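Local coordinates for putative glutathione-regulated potassium-efflux system protein KefB (Vibrio parahaemolyticus RIMD 2210633, PDB 3C85), which probably works in potassium efflux as an antiporter of the CPA2 family, this chain being its nucleotide-binding TrkA-N domain, for which AMP is a known ligand, at residues A[137-142]-A[146-151]; A[68-71]-A[75-78]; A[40-45]-A[56-61]; A[48-53]-A[110-115]; A[121-126]-A[133-138]. All coordinates share one frame; numbering follows the deposited sequence. Where two conformers were deposited one is given.

Contact 1: residues A[137-142]-A[146-151]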
# COMPACT_ATOMS: atom_id res chain seq x y z
N ALA A 137 11.32 2.16 6.46
CA ALA A 137 10.57 3.40 6.26
C ALA A 137 9.69 3.33 5.03
O ALA A 137 9.91 2.51 4.11
CB ALA A 137 11.52 4.56 6.18
N ILE A 138 8.68 4.19 4.99
CA ILE A 138 7.77 4.22 3.88
C ILE A 138 7.53 5.67 3.58
O ILE A 138 7.45 6.45 4.46
CB ILE A 138 6.47 3.48 4.20
CG1 ILE A 138 5.69 3.10 2.95
CG2 ILE A 138 5.64 4.21 5.19
CD1 ILE A 138 4.69 2.08 3.19
N ALA A 139 7.47 6.01 2.31
CA ALA A 139 7.27 7.37 1.90
C ALA A 139 6.57 7.49 0.53
O ALA A 139 6.26 6.54 -0.08
CB ALA A 139 8.55 8.10 1.91
N GLU A 140 6.36 8.72 0.11
CA GLU A 140 5.60 9.00 -1.09
C GLU A 140 6.33 8.99 -2.43
O GLU A 140 5.78 8.65 -3.43
CB GLU A 140 4.90 10.33 -0.94
CG GLU A 140 3.80 10.32 -0.00
CD GLU A 140 2.93 11.50 -0.18
OE1 GLU A 140 3.32 12.59 0.19
OE2 GLU A 140 1.87 11.34 -0.76
N TYR A 141 7.57 9.42 -2.39
CA TYR A 141 8.34 9.76 -3.57
C TYR A 141 9.75 9.20 -3.52
O TYR A 141 10.32 9.08 -2.48
CB TYR A 141 8.42 11.27 -3.72
CG TYR A 141 7.10 11.99 -3.85
CD1 TYR A 141 6.32 11.86 -4.97
CD2 TYR A 141 6.67 12.83 -2.87
CE1 TYR A 141 5.12 12.54 -5.09
CE2 TYR A 141 5.49 13.50 -2.98
CZ TYR A 141 4.72 13.36 -4.09
OH TYR A 141 3.53 14.04 -4.20
N PRO A 142 10.29 8.88 -4.69
CA PRO A 142 11.64 8.32 -4.74
C PRO A 142 12.67 9.20 -4.01
O PRO A 142 13.49 8.64 -3.29
CB PRO A 142 11.95 8.29 -6.24
CG PRO A 142 10.59 8.05 -6.87
CD PRO A 142 9.65 8.92 -6.02
N GLU A 146 15.09 7.59 -1.18
CA GLU A 146 16.55 7.69 -1.32
C GLU A 146 17.15 8.45 -0.15
O GLU A 146 18.15 8.03 0.42
CB GLU A 146 16.93 8.34 -2.65
CG GLU A 146 18.41 8.26 -2.94
CD GLU A 146 18.73 8.78 -4.29
OE1 GLU A 146 18.88 10.01 -4.42
OE2 GLU A 146 18.84 7.96 -5.24
N GLY A 147 16.53 9.57 0.22
CA GLY A 147 17.01 10.33 1.37
C GLY A 147 16.99 9.55 2.68
O GLY A 147 17.91 9.70 3.50
N LEU A 148 15.95 8.75 2.90
CA LEU A 148 15.92 7.88 4.08
C LEU A 148 17.02 6.84 4.07
O LEU A 148 17.64 6.60 5.11
CB LEU A 148 14.53 7.21 4.25
CG LEU A 148 13.43 8.14 4.76
CD1 LEU A 148 12.00 7.70 4.35
CD2 LEU A 148 13.51 8.41 6.24
N LEU A 149 17.24 6.21 2.91
CA LEU A 149 18.40 5.31 2.76
C LEU A 149 19.72 6.02 3.05
O LEU A 149 20.61 5.50 3.80
CB LEU A 149 18.39 4.65 1.38
CG LEU A 149 17.22 3.69 1.15
CD1 LEU A 149 17.27 3.19 -0.24
CD2 LEU A 149 17.31 2.55 2.11
N GLU A 150 19.89 7.20 2.47
CA GLU A 150 21.11 7.95 2.72
C GLU A 150 21.27 8.25 4.23
O GLU A 150 22.39 8.28 4.74
CB GLU A 150 21.08 9.28 1.94
CG GLU A 150 21.31 9.20 0.46
CD GLU A 150 21.15 10.58 -0.15
OE1 GLU A 150 20.38 11.39 0.43
OE2 GLU A 150 21.77 10.89 -1.16
N SER A 151 20.16 8.48 4.93
CA SER A 151 20.22 8.88 6.34
C SER A 151 20.43 7.68 7.24
O SER A 151 20.69 7.84 8.41
CB SER A 151 18.95 9.63 6.76
OG SER A 151 18.88 10.88 6.09

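Contact 2: residues A[68-71]-A[75-78]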
# COMPACT_ATOMS: atom_id res chain seq x y z
N GLY A 68 3.20 0.01 19.20
CA GLY A 68 2.91 1.17 18.37
C GLY A 68 3.05 2.41 19.22
O GLY A 68 2.73 2.39 20.40
N ILE A 69 3.60 3.47 18.63
CA ILE A 69 3.72 4.79 19.25
C ILE A 69 2.88 5.74 18.41
O ILE A 69 3.03 5.78 17.17
CB ILE A 69 5.22 5.28 19.29
CG1 ILE A 69 6.14 4.19 19.89
CG2 ILE A 69 5.32 6.69 19.93
CD1 ILE A 69 5.78 3.66 21.26
N GLU A 70 1.98 6.49 19.05
CA GLU A 70 0.99 7.30 18.35
C GLU A 70 0.78 8.66 19.05
O GLU A 70 0.54 8.71 20.26
CB GLU A 70 -0.31 6.48 18.28
CG GLU A 70 -1.53 7.22 17.70
CD GLU A 70 -1.25 7.88 16.38
OE1 GLU A 70 -0.81 7.16 15.46
OE2 GLU A 70 -1.45 9.12 16.26
N ILE A 71 0.92 9.75 18.31
CA ILE A 71 0.81 11.09 18.91
C ILE A 71 -0.61 11.45 19.37
O ILE A 71 -0.79 12.22 20.34
CB ILE A 71 1.40 12.19 18.00
CG1 ILE A 71 1.84 13.40 18.85
CG2 ILE A 71 0.44 12.52 16.83
CD1 ILE A 71 2.65 14.48 18.08
N ALA A 75 -6.63 8.29 19.47
CA ALA A 75 -6.35 7.16 18.56
C ALA A 75 -5.62 6.04 19.29
O ALA A 75 -5.85 4.86 19.02
CB ALA A 75 -5.56 7.60 17.32
N ALA A 76 -4.71 6.42 20.19
CA ALA A 76 -3.97 5.40 20.95
C ALA A 76 -4.92 4.63 21.88
O ALA A 76 -4.85 3.40 21.95
CB ALA A 76 -2.80 6.02 21.74
N GLN A 77 -5.81 5.34 22.57
CA GLN A 77 -6.84 4.69 23.39
C GLN A 77 -7.75 3.78 22.55
O GLN A 77 -8.08 2.66 22.96
CB GLN A 77 -7.68 5.77 24.10
CG GLN A 77 -8.55 5.26 25.24
CD GLN A 77 -9.61 6.27 25.66
OE1 GLN A 77 -9.85 7.26 24.95
NE2 GLN A 77 -10.27 6.01 26.78
N GLN A 78 -8.17 4.27 21.38
CA GLN A 78 -9.00 3.44 20.50
C GLN A 78 -8.25 2.16 20.10
O GLN A 78 -8.81 1.08 20.22
CB GLN A 78 -9.52 4.25 19.30
CG GLN A 78 -10.38 3.48 18.31
CD GLN A 78 -11.66 2.93 18.91
OE1 GLN A 78 -12.29 3.55 19.78
NE2 GLN A 78 -12.06 1.74 18.44

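Contact 3: residues A[40-45]-A[56-61]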
# COMPACT_ATOMS: atom_id res chain seq x y z
N ALA A 40 8.54 -6.36 23.33
CA ALA A 40 8.31 -5.91 21.94
C ALA A 40 9.60 -6.03 21.12
O ALA A 40 10.67 -5.61 21.57
CB ALA A 40 7.79 -4.46 21.91
N GLN A 41 9.49 -6.63 19.94
CA GLN A 41 10.61 -6.80 19.04
C GLN A 41 10.53 -5.80 17.88
O GLN A 41 11.52 -5.58 17.18
CB GLN A 41 10.62 -8.21 18.51
CG GLN A 41 10.92 -9.27 19.58
CD GLN A 41 10.92 -10.66 19.02
OE1 GLN A 41 9.93 -11.41 19.14
NE2 GLN A 41 12.01 -11.03 18.42
N VAL A 42 9.34 -5.21 17.68
CA VAL A 42 9.11 -4.22 16.61
C VAL A 42 8.55 -2.97 17.28
O VAL A 42 7.64 -3.09 18.08
CB VAL A 42 8.10 -4.74 15.52
CG1 VAL A 42 7.93 -3.71 14.39
CG2 VAL A 42 8.57 -6.07 14.92
N LEU A 43 9.12 -1.81 16.98
CA LEU A 43 8.54 -0.54 17.39
C LEU A 43 7.92 0.06 16.13
O LEU A 43 8.61 0.18 15.11
CB LEU A 43 9.64 0.37 17.90
CG LEU A 43 9.40 1.56 18.78
CD1 LEU A 43 8.50 1.26 20.00
CD2 LEU A 43 10.81 1.95 19.27
N ILE A 44 6.63 0.39 16.17
CA ILE A 44 5.98 1.00 14.98
C ILE A 44 5.68 2.46 15.30
O ILE A 44 4.88 2.77 16.13
CB ILE A 44 4.71 0.25 14.56
CG1 ILE A 44 5.06 -1.24 14.31
CG2 ILE A 44 4.07 0.92 13.30
CD1 ILE A 44 3.86 -2.07 13.95
N LEU A 45 6.39 3.37 14.67
CA LEU A 45 6.21 4.77 15.01
C LEU A 45 5.14 5.37 14.09
O LEU A 45 5.41 5.63 12.90
CB LEU A 45 7.54 5.50 14.84
CG LEU A 45 8.71 4.96 15.71
CD1 LEU A 45 9.98 5.76 15.41
CD2 LEU A 45 8.33 5.08 17.18
N ASP A 56 -1.02 -5.12 12.16
CA ASP A 56 -1.94 -6.24 12.01
C ASP A 56 -1.36 -7.37 11.15
O ASP A 56 -1.56 -8.57 11.44
CB ASP A 56 -3.23 -5.73 11.44
CG ASP A 56 -4.09 -5.06 12.48
OD1 ASP A 56 -3.66 -4.94 13.67
OD2 ASP A 56 -5.18 -4.61 12.11
N GLU A 57 -0.67 -6.99 10.08
CA GLU A 57 0.03 -7.96 9.23
C GLU A 57 1.15 -8.74 9.98
O GLU A 57 1.26 -9.96 9.87
CB GLU A 57 0.57 -7.25 7.99
CG GLU A 57 1.39 -8.12 7.05
CD GLU A 57 0.53 -9.12 6.31
OE1 GLU A 57 -0.70 -8.91 6.18
OE2 GLU A 57 1.09 -10.12 5.85
N LEU A 58 1.96 -8.03 10.75
CA LEU A 58 2.92 -8.69 11.66
C LEU A 58 2.23 -9.56 12.72
O LEU A 58 2.71 -10.66 13.02
CB LEU A 58 3.83 -7.66 12.36
CG LEU A 58 4.75 -6.83 11.45
CD1 LEU A 58 5.33 -5.61 12.17
CD2 LEU A 58 5.85 -7.73 10.86
N ARG A 59 1.15 -9.06 13.33
CA ARG A 59 0.45 -9.88 14.34
C ARG A 59 -0.03 -11.21 13.73
O ARG A 59 0.07 -12.26 14.36
CB ARG A 59 -0.72 -9.13 14.97
CG ARG A 59 -1.50 -9.99 15.99
CD ARG A 59 -2.82 -9.35 16.43
NE ARG A 59 -2.62 -8.20 17.33
CZ ARG A 59 -2.65 -8.22 18.67
NH1 ARG A 59 -2.46 -7.08 19.34
NH2 ARG A 59 -2.86 -9.36 19.35
N ALA A 60 -0.53 -11.17 12.50
CA ALA A 60 -1.00 -12.36 11.80
C ALA A 60 0.10 -13.41 11.58
O ALA A 60 -0.16 -14.60 11.65
CB ALA A 60 -1.62 -11.96 10.46
N ARG A 61 1.32 -12.96 11.29
CA ARG A 61 2.45 -13.86 10.96
C ARG A 61 3.25 -14.27 12.21
O ARG A 61 3.63 -15.45 12.37
CB ARG A 61 3.38 -13.20 9.92
CG ARG A 61 4.53 -14.08 9.38
CD ARG A 61 4.69 -13.96 7.86
NE ARG A 61 3.79 -14.88 7.15
CZ ARG A 61 3.60 -14.91 5.83
NH1 ARG A 61 4.25 -14.07 5.03
NH2 ARG A 61 2.76 -15.80 5.31

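Contact 4: residues A[48-53]-A[110-115]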
# COMPACT_ATOMS: atom_id res chain seq x y z
N GLY A 48 -1.39 5.49 12.33
CA GLY A 48 -2.45 5.89 11.36
C GLY A 48 -2.67 4.61 10.58
O GLY A 48 -2.25 3.55 11.03
N ARG A 49 -3.29 4.71 9.41
CA ARG A 49 -3.67 3.56 8.64
C ARG A 49 -2.49 2.70 8.17
O ARG A 49 -2.58 1.53 8.17
CB ARG A 49 -4.61 3.96 7.51
CG ARG A 49 -5.96 4.46 7.99
CD ARG A 49 -6.97 4.54 6.90
NE ARG A 49 -7.49 3.23 6.61
CZ ARG A 49 -8.50 2.67 7.24
NH1 ARG A 49 -9.12 3.34 8.19
NH2 ARG A 49 -8.90 1.47 6.91
N ILE A 50 -1.39 3.32 7.81
CA ILE A 50 -0.21 2.53 7.41
C ILE A 50 0.32 1.68 8.57
O ILE A 50 0.47 0.41 8.47
CB ILE A 50 0.89 3.39 6.76
CG1 ILE A 50 0.37 4.07 5.49
CG2 ILE A 50 2.12 2.52 6.39
CD1 ILE A 50 1.38 5.03 4.90
N GLY A 51 0.62 2.34 9.68
CA GLY A 51 1.20 1.66 10.86
C GLY A 51 0.28 0.57 11.38
O GLY A 51 0.73 -0.50 11.80
N THR A 52 -1.02 0.83 11.30
CA THR A 52 -2.03 -0.16 11.72
C THR A 52 -2.05 -1.40 10.80
O THR A 52 -2.11 -2.53 11.28
CB THR A 52 -3.41 0.46 11.83
OG1 THR A 52 -3.36 1.58 12.72
CG2 THR A 52 -4.42 -0.61 12.35
N GLY A 53 -1.99 -1.20 9.48
CA GLY A 53 -1.90 -2.35 8.60
C GLY A 53 -0.65 -3.16 8.80
O GLY A 53 -0.67 -4.39 8.72
N LEU A 110 9.75 0.41 12.49
CA LEU A 110 9.03 0.86 11.27
C LEU A 110 8.70 2.34 11.37
O LEU A 110 8.05 2.77 12.31
CB LEU A 110 7.75 0.07 11.03
CG LEU A 110 7.96 -1.46 10.88
CD1 LEU A 110 6.61 -2.12 10.51
CD2 LEU A 110 9.00 -1.77 9.80
N LEU A 111 9.17 3.14 10.44
CA LEU A 111 8.89 4.53 10.43
C LEU A 111 7.61 4.80 9.59
O LEU A 111 7.63 4.76 8.41
CB LEU A 111 10.06 5.31 9.88
CG LEU A 111 11.42 5.14 10.55
CD1 LEU A 111 12.42 6.06 9.89
CD2 LEU A 111 11.27 5.45 11.94
N ALA A 112 6.51 5.04 10.27
CA ALA A 112 5.20 5.15 9.66
C ALA A 112 4.43 6.38 10.10
O ALA A 112 3.25 6.35 10.26
CB ALA A 112 4.43 3.96 9.93
N MSE A 113 5.17 7.47 10.31
CA MSE A 113 4.58 8.73 10.73
C MSE A 113 3.79 9.30 9.56
O MSE A 113 3.96 8.87 8.42
CB MSE A 113 5.67 9.71 11.16
CG MSE A 113 6.70 9.12 12.10
SE MSE A 113 6.21 9.30 13.98
CE MSE A 113 7.69 10.43 14.57
N PRO A 114 2.93 10.27 9.84
CA PRO A 114 2.11 10.84 8.80
C PRO A 114 2.76 11.99 8.07
O PRO A 114 2.29 12.37 7.05
CB PRO A 114 0.88 11.31 9.57
CG PRO A 114 1.32 11.60 10.81
CD PRO A 114 2.52 10.80 11.13
N HIS A 115 3.82 12.53 8.60
CA HIS A 115 4.53 13.61 7.99
C HIS A 115 5.93 13.13 7.68
O HIS A 115 6.57 12.57 8.54
CB HIS A 115 4.58 14.75 8.98
CG HIS A 115 5.16 16.01 8.45
ND1 HIS A 115 4.71 16.64 7.32
CD2 HIS A 115 6.13 16.80 8.95
CE1 HIS A 115 5.38 17.74 7.14
NE2 HIS A 115 6.25 17.86 8.11
O HOH W 1 0.75 5.21 10.25

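Contact 5: residues A[121-126]-A[133-138]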
# COMPACT_ATOMS: atom_id res chain seq x y z
N THR A 121 13.06 12.92 11.49
CA THR A 121 13.39 13.32 12.88
C THR A 121 13.39 12.12 13.85
O THR A 121 14.30 11.99 14.67
CB THR A 121 12.45 14.46 13.35
OG1 THR A 121 12.57 15.53 12.41
CG2 THR A 121 12.81 14.99 14.76
N ALA A 122 12.43 11.21 13.69
CA ALA A 122 12.41 9.98 14.48
C ALA A 122 13.66 9.16 14.27
O ALA A 122 14.20 8.66 15.23
CB ALA A 122 11.20 9.14 14.16
N LEU A 123 14.10 9.02 13.02
CA LEU A 123 15.34 8.31 12.70
C LEU A 123 16.55 8.92 13.41
O LEU A 123 17.38 8.19 13.98
CB LEU A 123 15.54 8.27 11.19
CG LEU A 123 16.87 7.79 10.60
CD1 LEU A 123 17.08 6.30 10.82
CD2 LEU A 123 16.91 8.12 9.12
N GLU A 124 16.66 10.25 13.38
CA GLU A 124 17.73 10.96 14.11
C GLU A 124 17.71 10.66 15.62
O GLU A 124 18.77 10.50 16.25
CB GLU A 124 17.60 12.47 13.89
CG GLU A 124 17.90 12.90 12.46
CD GLU A 124 17.73 14.42 12.20
OE1 GLU A 124 17.33 15.13 13.16
OE2 GLU A 124 18.00 14.89 11.06
N GLN A 125 16.51 10.58 16.20
CA GLN A 125 16.41 10.34 17.64
C GLN A 125 16.92 8.95 17.96
O GLN A 125 17.66 8.75 18.93
CB GLN A 125 14.97 10.54 18.13
CG GLN A 125 14.51 11.98 18.16
CD GLN A 125 15.46 12.88 18.94
OE1 GLN A 125 15.85 12.57 20.06
NE2 GLN A 125 15.82 14.01 18.35
N LEU A 126 16.56 7.99 17.11
CA LEU A 126 16.95 6.60 17.27
C LEU A 126 18.45 6.43 17.10
O LEU A 126 19.07 5.59 17.76
CB LEU A 126 16.21 5.78 16.22
CG LEU A 126 16.10 4.26 16.23
CD1 LEU A 126 15.54 3.73 17.55
CD2 LEU A 126 15.19 3.87 15.08
N GLY A 133 19.25 -2.16 15.99
CA GLY A 133 18.67 -3.05 15.03
C GLY A 133 18.45 -2.40 13.69
O GLY A 133 19.12 -1.50 13.30
N GLN A 134 17.46 -2.92 13.00
CA GLN A 134 17.16 -2.51 11.65
C GLN A 134 16.03 -1.49 11.65
O GLN A 134 15.30 -1.38 12.58
CB GLN A 134 16.82 -3.73 10.80
CG GLN A 134 17.92 -4.79 10.78
CD GLN A 134 17.67 -5.89 9.83
OE1 GLN A 134 18.27 -5.94 8.79
NE2 GLN A 134 16.80 -6.78 10.17
N ILE A 135 15.95 -0.72 10.60
CA ILE A 135 14.94 0.29 10.47
C ILE A 135 14.41 0.24 9.05
O ILE A 135 15.16 0.17 8.13
CB ILE A 135 15.50 1.64 10.71
CG1 ILE A 135 16.16 1.74 12.07
CG2 ILE A 135 14.49 2.65 10.55
CD1 ILE A 135 16.99 2.96 12.24
N ALA A 136 13.10 0.28 8.92
CA ALA A 136 12.44 0.42 7.64
C ALA A 136 11.48 1.60 7.62
O ALA A 136 10.96 1.98 8.60
CB ALA A 136 11.78 -0.78 7.25
N ALA A 137 11.32 2.16 6.46
CA ALA A 137 10.57 3.40 6.26
C ALA A 137 9.69 3.33 5.03
O ALA A 137 9.91 2.51 4.11
CB ALA A 137 11.52 4.56 6.18
N ILE A 138 8.68 4.19 4.99
CA ILE A 138 7.77 4.22 3.88
C ILE A 138 7.53 5.67 3.58
O ILE A 138 7.45 6.45 4.46
CB ILE A 138 6.47 3.48 4.20
CG1 ILE A 138 5.69 3.10 2.95
CG2 ILE A 138 5.64 4.21 5.19
CD1 ILE A 138 4.69 2.08 3.19

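Contact 1: residues A[137-142]-A[146-151]
Glu146 makes the polar half of this contact through its backbone: Glu146 N donates to Pro142 O at 2.8 Å. The N-H...O angle of 177° and the C=O...N angle of 168° show a bond that is straight at both ends, the i to i+4 link of the first turn of helix 142-151, with Tyr141 at the N-cap position. Glu146 CB also rests 3.5 Å from Pro142 O, but the rest of the side chain departs. Its CG lies anti to the backbone N and the chain beyond is extended, which carries the carboxylate away from the strand.

Two residues on, Leu148 turns inward. One branch does the touching: Leu148 CD1 sits 3.7 Å from Ala137 CB and 4.2 Å from Ala139 CB. The two alanine methyls belong to one face of strand 134-139, whereas Ile138 between them points away and packs on Phe167 of the second subunit. Leu148 is further enclosed by His116 and Gln120 of helix 116-128. At the end of the segment, Ser151 packs against Leu123 of that helix.

The chemistry therefore divides in two. The hydrogen bond belongs to the helix itself, while the joint between helix and strand is purely apolar, and the small alanines let the CA atoms of Ala137 and Leu148 come within 7.3 Å.

Contact 2: residues A[68-71]-A[75-78]
Glu70, the last residue of strand 66-70, packs its aliphatic stem against the two alanines that face it from helix 73-81. Glu70 CG lies 4.1 Å from Ala75 CB and equally 4.1 Å from Ala76 N, so it rests against both a methyl and the helix backbone, while Glu70 CB faces Ala76 CB at 4.3 Å. All three residues are buried, and the CA atoms of Glu70 and Ala76 are only 5.9 Å apart, a separation made possible by the small helical side chains.

The torsions explain how an acidic residue can line such an interface. Its CG stands anti to the backbone N (chi1 174°), but the chain bends at chi2, 51°, and the carboxylate is taken off the alanines to polar partners: OE1 to the backbone N of Met47 and OE2 in a salt bridge with Arg72 NE. Both Glu70 and Arg72 bind AMP in this protein, though none is bound to this chain.

By contrast, the next two residues, Gln77 and Gln78, are exposed and touch nothing of the strand; Gln78 NE2 is hydrogen-bonded to Glu82 OE2, just past the end of helix 73-81. Inward, the packing continues into strand 86-88, with Val86 touching both Glu70 and Ala76 and Ser88 touching Ala76, whereas Ile69 faces away from the helix and meets Leu43 and Leu45 of strand 42-45.

Contact 3: residues A[40-45]-A[56-61]
Val42 and Ile44 present their side chains to Leu58 in the first beta-alpha-beta unit of the Rossmann-like domain, formed by strand 42-45, helix 49-62 and strand 66-70. Val42 is the first to meet the helix. Its CG1, anti to the backbone N (chi1 -178°), reaches Leu58 CD1 at 3.9 Å, and the two side chains approach tip to tip. The CA atoms of Val42 and Leu58 remain 9.1 Å apart, so the gap between the backbones is bridged by side-chain length, as expected where a helix packs on a sheet. The same valine also touches Ser66 of the adjoining strand and Phe179 of the second subunit.

Leu43 faces the other side of the sheet, towards Trp97 of helix 94-98. Ile44 then returns to the helix side. All three touching residues are buried, and Leu58 gains further neighbours in Ser66, in Leu110 of strand 108-111 and in Cys172 of the second subunit. Leu58 thus touches strands 42-45, 66-70 and 108-111 and borders the dimer interface, where neighbouring Glu57 forms a salt bridge with Arg169 of that subunit. The second strand contact runs through the same leucine branch, Ile44 CD1 lying 4.2 Å from Leu58 CD1.

Contact 4: residues A[48-53]-A[110-115]
Ala112 fits its methyl against the start of helix 49-62, where Gly51 presents only backbone atoms: Ala112 CB lies 4.1 Å from Gly51 CA and also 4.1 Å from Gly51 N. The CA atoms of Gly51 and Ala112 lie 5.4 Å apart, methyl against backbone.

Ile50 flanks this spot and can be followed outward. Its CB stands beyond contact distance from the alanine. From there the two branches part: CG2, anti to the backbone N, skirts Ala112 CB at 4.5 Å and packs on Ile138 of strand 134-139. CG1 instead lies beside the backbone N, and with chi2 at 174° the extended chain takes CD1 away from the alanine methyl. The side chain also packs on Tyr160 of the second subunit.

A water completes the joint. It donates to Ala112 O at 2.7 Å and accepts from Gly51 N at 2.9 Å, with a weaker bond from Gly48 N. Behind it, Gly48 O takes both Thr52 N and Thr52 OG1; the hydroxyl, at 2.8 Å from Gly48 O, comes in above the carbonyl plane, 46° out of it.

Gly48 and Gly51 fit the GxGxxG pattern of Rossmann folds, and His115, in the same strand-to-helix loop as Ala112, binds AMP in this protein. The water ties the N-terminus of helix 49-62 to the residue just past strand 108-111. A water held between the glycine-rich turn and the end of the fourth strand recurs in Rossmann domains, and this one, with its two glycine N-H donors and one carbonyl acceptor, is consistent with that conserved site.

Contact 5: residues A[121-126]-A[133-138]
Leu123 on helix 116-128 and Ile135 on strand 134-139 are the residues whose backbones come nearest, with CA atoms 8.3 Å apart, a spacing that no hydrogen bond bridges and side chains must fill. Ile135 does most of this. Its CG1 lies beside the backbone N, anti to the carbonyl carbon (chi1 -57°), and with chi2 at 167° the extended chain sends CD1 out to the two leucines. There Ile135 CD1 meets Leu123 CD1 at 3.6 Å, the two side chains crossing obliquely, and Leu126 CD2 at 3.5 Å.

The second approach is tip to tip and a little closer than usual van der Waals contact. Since Leu126 was modelled in two conformers, that closeness should not be read as strain. Leu126 CD2 also lies 3.8 Å from Ile135 CG1, so the leucine branch covers the last two carbons of the isoleucine.

All three side chains are buried, and others of the domain widen the apolar layer: Leu111 touches both Leu123 and Ile135, Val109 touches Leu126, and Trp97 of helix 94-98 packs on Leu126. On the reverse side of the strand, Ala136 meets Val171 of the second subunit. Two leucines meeting one isoleucine methyl from different directions join helix to strand in the beta-alpha-beta unit of strands 108-111 and 134-139, as in a Rossmann-like parallel sheet with helices on its faces.

Overall arrangement
All five contacts dock helices against one parallel sheet, yet their surroundings differ. Contacts 3 and 5 are wholly apolar and buried; contact 1 shares strand 134-139 with contact 5, but its Pro142 and Glu146 are exposed. Contact 4, with its centre about 5 Å from that of the chain, is the most central; it shares helix 49-62 with contact 3 and adds a bridging water. Contacts 2 and 4 carry AMP-binding residues and meet near the glycine-rich turn, where Glu70 OE1 lies 3.6 Å from Gly48 N. Contact 2 alone has no neighbour on the second subunit, and its centre is about 24 Å from that of contact 1, across the chain's centre.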